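Local coordinates for DELTA1-pyrroline-2-carboxylate reductase (Thermococcus litoralis DSM 5473, PDB 6T3E), which probably reduces delta1-pyrroline-2-carboxylate to L-proline with a nicotinamide cofactor, and binds NADH and L-proline together, at residues W168-C171 with N175-K178. Sequence-based numbering, arbitrary orientation.
Sequences WAVC and NIEK
The flat group at this contact is the peptide joining Val170 to Cys171, and Ile176 lies over one of its faces. Ile176 CG1 stands above the peptide plane, displaced toward the edge that carries Val170 O and Cys171 CA, from which it is 3.9 and 4.1 Å away respectively. Val170 CG1 and Cys171 SG rise from the same face, Val170 CG1 toward the ethyl branch and Cys171 SG toward the base of the isoleucine; the opposite face meets nothing from 175-178. Val170 CG1, placed anti to its own backbone N (chi1 171°), projects to within 3.7 Å of Ile176 CD1. On the isoleucine, chi1 of -52° puts CG1 over the peptide, and chi2 of -71° swings CD1 to the valine methyl. Cys171 SG lies 4.3 Å from Ile176 CB. No hydrogen bond links the segments; the 132 Å² they bury is van der Waals packing, the side-chain contacts being apolar. Topologically, the contact lies where the helix of a beta-alpha-beta crossover in the Rossmann-type dinucleotide-binding domain hands over to its second strand: helix 161-173 follows strand 153-157 and leads to strand 178-182, which lies parallel and next to strand 153-157 in the sheet. Backbone hydrogen bonds of Lys178 with Lys152 and Ala154 hold the returning chain beside strand 153-157, while Ile176 packs back against the last turn of the helix. Val170 also touches Ile219 and Ile221 of strand 219-222, and Cys171 touches Leu200 of helix 186-200. The bound NADH is about 13 Å from the Val170 side chain, beyond direct contact.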
ATOM      1  N   TRP B 168     -24.089   4.742 -16.321  1.00 56.14           N
ATOM      2  CA  TRP B 168     -23.747   3.846 -17.427  1.00 56.40           C
ATOM      3  C   TRP B 168     -23.916   2.384 -17.027  1.00 55.64           C
ATOM      4  O   TRP B 168     -24.544   1.603 -17.746  1.00 58.15           O
ATOM      5  CB  TRP B 168     -22.316   4.130 -17.903  1.00 54.21           C
ATOM      6  CG  TRP B 168     -21.837   3.293 -19.064  1.00 54.77           C
ATOM      7  CD1 TRP B 168     -22.588   2.476 -19.859  1.00 53.56           C
ATOM      8  CD2 TRP B 168     -20.494   3.204 -19.558  1.00 56.63           C
ATOM      9  NE1 TRP B 168     -21.802   1.871 -20.805  1.00 52.60           N
ATOM     10  CE2 TRP B 168     -20.512   2.302 -20.651  1.00 54.77           C
ATOM     11  CE3 TRP B 168     -19.278   3.798 -19.187  1.00 56.11           C
ATOM     12  CZ2 TRP B 168     -19.361   1.976 -21.376  1.00 50.57           C
ATOM     13  CZ3 TRP B 168     -18.132   3.475 -19.909  1.00 55.76           C
ATOM     14  CH2 TRP B 168     -18.185   2.568 -20.995  1.00 52.82           C
ATOM     15  N   ALA B 169     -23.393   2.000 -15.864  1.00 55.06           N
ATOM     16  CA  ALA B 169     -23.530   0.612 -15.432  1.00 54.69           C
ATOM     17  C   ALA B 169     -24.976   0.253 -15.097  1.00 54.34           C
ATOM     18  O   ALA B 169     -25.368  -0.910 -15.236  1.00 53.82           O
ATOM     19  CB  ALA B 169     -22.619   0.339 -14.242  1.00 54.65           C
ATOM     20  N   VAL B 170     -25.768   1.213 -14.605  1.00 53.65           N
ATOM     21  CA  VAL B 170     -27.188   0.951 -14.373  1.00 54.98           C
ATOM     22  C   VAL B 170     -27.913   0.720 -15.697  1.00 55.43           C
ATOM     23  O   VAL B 170     -28.816  -0.120 -15.786  1.00 56.30           O
ATOM     24  CB  VAL B 170     -27.823   2.093 -13.552  1.00 52.27           C
ATOM     25  CG1 VAL B 170     -29.340   1.952 -13.497  1.00 48.33           C
ATOM     26  CG2 VAL B 170     -27.264   2.101 -12.149  1.00 52.23           C
ATOM     27  N   CYS B 171     -27.522   1.451 -16.747  1.00 53.86           N
ATOM     28  CA  CYS B 171     -28.138   1.285 -18.063  1.00 52.43           C
ATOM     29  C   CYS B 171     -27.770  -0.056 -18.701  1.00 53.68           C
ATOM     30  O   CYS B 171     -28.528  -0.579 -19.530  1.00 56.25           O
ATOM     31  CB  CYS B 171     -27.711   2.428 -18.989  1.00 54.96           C
ATOM     32  SG  CYS B 171     -28.200   4.108 -18.509  1.00 56.05           S
ATOM     33  N   ASN B 175     -33.508  -1.548 -18.235  1.00 59.62           N
ATOM     34  CA  ASN B 175     -34.030  -0.846 -19.414  1.00 62.47           C
ATOM     35  C   ASN B 175     -34.432   0.579 -19.022  1.00 64.37           C
ATOM     36  O   ASN B 175     -35.592   0.985 -19.104  1.00 65.14           O
ATOM     37  CB  ASN B 175     -35.199  -1.614 -20.029  1.00 66.08           C
ATOM     38  CG  ASN B 175     -34.747  -2.775 -20.924  1.00 70.66           C
ATOM     39  OD1 ASN B 175     -33.910  -2.604 -21.817  1.00 71.73           O
ATOM     40  ND2 ASN B 175     -35.297  -3.963 -20.677  1.00 70.85           N
ATOM     41  N   ILE B 176     -33.421   1.354 -18.620  1.00 64.23           N
ATOM     42  CA  ILE B 176     -33.643   2.721 -18.166  1.00 59.60           C
ATOM     43  C   ILE B 176     -34.126   3.573 -19.333  1.00 60.63           C
ATOM     44  O   ILE B 176     -33.600   3.487 -20.449  1.00 63.93           O
ATOM     45  CB  ILE B 176     -32.348   3.277 -17.548  1.00 53.94           C
ATOM     46  CG1 ILE B 176     -31.815   2.307 -16.497  1.00 54.18           C
ATOM     47  CG2 ILE B 176     -32.583   4.629 -16.898  1.00 53.75           C
ATOM     48  CD1 ILE B 176     -32.647   2.256 -15.237  1.00 54.99           C
ATOM     49  N   GLU B 177     -35.131   4.403 -19.084  1.00 60.71           N
ATOM     50  CA  GLU B 177     -35.691   5.269 -20.114  1.00 65.68           C
ATOM     51  C   GLU B 177     -35.375   6.743 -19.910  1.00 64.58           C
ATOM     52  O   GLU B 177     -35.114   7.451 -20.886  1.00 64.26           O
ATOM     53  CB  GLU B 177     -37.213   5.097 -20.169  1.00 69.81           C
ATOM     54  CG  GLU B 177     -37.703   4.149 -21.232  1.00 74.27           C
ATOM     55  CD  GLU B 177     -39.075   3.600 -20.910  1.00 79.50           C
ATOM     56  OE1 GLU B 177     -39.928   4.389 -20.450  1.00 79.41           O
ATOM     57  OE2 GLU B 177     -39.300   2.387 -21.120  1.00 83.94           O
ATOM     58  N   LYS B 178     -35.365   7.219 -18.666  1.00 64.51           N
ATOM     59  CA  LYS B 178     -35.195   8.637 -18.390  1.00 68.54           C
ATOM     60  C   LYS B 178     -34.451   8.807 -17.073  1.00 67.94           C
ATOM     61  O   LYS B 178     -34.639   8.027 -16.133  1.00 70.26           O
ATOM     62  CB  LYS B 178     -36.568   9.333 -18.368  1.00 72.48           C
ATOM     63  CG  LYS B 178     -36.632  10.706 -17.751  1.00 72.42           C
ATOM     64  CD  LYS B 178     -38.009  10.923 -17.134  1.00 75.68           C
ATOM     65  CE  LYS B 178     -38.127  12.306 -16.521  1.00 78.83           C
ATOM     66  NZ  LYS B 178     -39.490  12.617 -15.990  1.00 82.05           N
TER